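Local coordinates for protein racemase, putative (Roseobacter denitrificans, PDB 3TCS) that binds magnesium and probably acts as a hydro-lyase or racemase of the mandelate racemase/muconate lactonizing enzyme family, within the enolase superfamily, at residues 208-212 / 213-217. Sequence-based numbering, arbitrary orientation.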
loop_
_atom_site.group_PDB
_atom_site.type_symbol
_atom_site.label_atom_id
_atom_site.label_comp_id
_atom_site.label_asym_id
_atom_site.label_seq_id
_atom_site.Cartn_x
_atom_site.Cartn_y
_atom_site.Cartn_z
ATOM N N SER B 208 -2.782 10.712 14.600
ATOM C CA SER B 208 -2.795 11.622 13.450
ATOM C C SER B 208 -3.817 12.757 13.468
ATOM O O SER B 208 -4.180 13.282 12.417
ATOM C CB SER B 208 -2.992 10.817 12.159
ATOM O OG SER B 208 -1.890 9.965 11.900
ATOM N N CYS B 209 -4.253 13.171 14.646
ATOM C CA CYS B 209 -5.262 14.220 14.719
ATOM C C CYS B 209 -4.854 15.672 14.469
ATOM O O CYS B 209 -5.572 16.411 13.794
ATOM C CB CYS B 209 -5.961 14.153 16.078
ATOM S SG CYS B 209 -7.147 15.501 16.370
ATOM N N TYR B 210 -3.700 16.066 14.991
ATOM C CA TYR B 210 -3.257 17.460 14.945
ATOM C C TYR B 210 -2.362 18.024 13.858
ATOM O O TYR B 210 -1.654 17.306 13.160
ATOM C CB TYR B 210 -2.582 17.791 16.276
ATOM C CG TYR B 210 -3.370 17.391 17.497
ATOM C CD1 TYR B 210 -4.652 17.892 17.715
ATOM C CD2 TYR B 210 -2.818 16.545 18.461
ATOM C CE1 TYR B 210 -5.367 17.567 18.864
ATOM C CE2 TYR B 210 -3.530 16.211 19.620
ATOM C CZ TYR B 210 -4.802 16.732 19.811
ATOM O OH TYR B 210 -5.497 16.444 20.959
ATOM N N THR B 211 -2.409 19.350 13.746
ATOM C CA THR B 211 -1.552 20.094 12.834
ATOM C C THR B 211 -0.358 20.342 13.757
ATOM O O THR B 211 -0.497 20.253 14.978
ATOM C CB THR B 211 -2.158 21.461 12.444
ATOM O OG1 THR B 211 -2.435 22.217 13.632
ATOM C CG2 THR B 211 -3.438 21.276 11.648
ATOM N N PRO B 212 0.826 20.646 13.203
ATOM C CA PRO B 212 1.977 20.884 14.079
ATOM C C PRO B 212 1.753 21.900 15.206
ATOM O O PRO B 212 2.139 21.651 16.349
ATOM C CB PRO B 212 3.065 21.316 13.100
ATOM C CG PRO B 212 2.751 20.487 11.903
ATOM C CD PRO B 212 1.243 20.624 11.789
ATOM N N ASP B 213 1.129 23.035 14.897
ATOM C CA ASP B 213 0.887 24.054 15.921
ATOM C C ASP B 213 0.004 23.563 17.061
ATOM O O ASP B 213 0.316 23.780 18.229
ATOM C CB ASP B 213 0.267 25.314 15.309
ATOM C CG ASP B 213 1.265 26.116 14.506
ATOM O OD1 ASP B 213 2.437 26.186 14.931
ATOM O OD2 ASP B 213 0.881 26.684 13.462
ATOM N N ARG B 214 -1.096 22.902 16.725
ATOM C CA ARG B 214 -2.001 22.394 17.746
ATOM C C ARG B 214 -1.333 21.292 18.568
ATOM O O ARG B 214 -1.533 21.202 19.782
ATOM C CB ARG B 214 -3.289 21.872 17.101
ATOM C CG ARG B 214 -4.263 21.210 18.074
ATOM C CD ARG B 214 -4.589 22.100 19.275
ATOM N NE ARG B 214 -5.538 21.438 20.167
ATOM C CZ ARG B 214 -5.756 21.775 21.434
ATOM N NH1 ARG B 214 -5.092 22.783 21.988
ATOM N NH2 ARG B 214 -6.642 21.093 22.152
ATOM N N ALA B 215 -0.540 20.454 17.904
ATOM C CA ALA B 215 0.160 19.370 18.584
ATOM C C ALA B 215 1.156 19.943 19.584
ATOM O O ALA B 215 1.351 19.390 20.670
ATOM C CB ALA B 215 0.889 18.487 17.567
ATOM N N ILE B 216 1.797 21.047 19.216
ATOM C CA ILE B 216 2.768 21.668 20.108
ATOM C C ILE B 216 2.063 22.228 21.345
ATOM O O ILE B 216 2.604 22.172 22.453
ATOM C CB ILE B 216 3.563 22.769 19.370
ATOM C CG1 ILE B 216 4.439 22.121 18.288
ATOM C CG2 ILE B 216 4.430 23.545 20.362
ATOM C CD1 ILE B 216 5.092 23.102 17.319
ATOM N N GLU B 217 0.853 22.755 21.162
ATOM C CA GLU B 217 0.083 23.276 22.293
ATOM C C GLU B 217 -0.253 22.100 23.207
ATOM O O GLU B 217 -0.136 22.189 24.428
ATOM C CB GLU B 217 -1.231 23.917 21.838
ATOM C CG GLU B 217 -1.104 25.094 20.890
ATOM C CD GLU B 217 -2.432 25.812 20.685
ATOM O OE1 GLU B 217 -3.462 25.130 20.478
ATOM O OE2 GLU B 217 -2.447 27.060 20.730
HETATM O O HOH W 1 -7.515 18.227 21.321
#
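Thr211 caps helix 212-224 through Arg214 and Ala215, at the start of the first turn. Ala215 N donates to Thr211 O at 2.9 Å, and Ile216 N to Pro212 O at 2.9 Å. The threonine OG1, set between the backbone N and the carbonyl carbon (chi1 56°), faces Arg214 N at 3.4 Å, a weak capping bond.

Apolar packing comes from Tyr210, just before the cap. Its CB lies 3.8 Å from Ala215 CB, while CD1 touches Arg214 CG at 3.4 Å. The guanidinium stands almost perpendicular to the ring, and Arg214 runs obliquely across it, its chain bent at chi2 (53°).

Polar groups meet at the far ends of these two side chains. One water bridges Tyr210 OH, 2.7 Å away, and Arg214 NH2. NH1 of the same arginine makes a salt bridge to Glu217 OE1 at 3.2 Å, approaching from above the carboxylate plane, and NH2 forms another with Glu186. Replacing Tyr210 by alanine would probably leave the aliphatic part of Arg214 without its ring neighbour and the water without its phenolic partner.

The turn follows strand 201-205 of the TIM barrel, whose Asp205 binds the active-site magnesium; on the helix side, Pro212, Ala215 and Ile216 pack against helix 239-248.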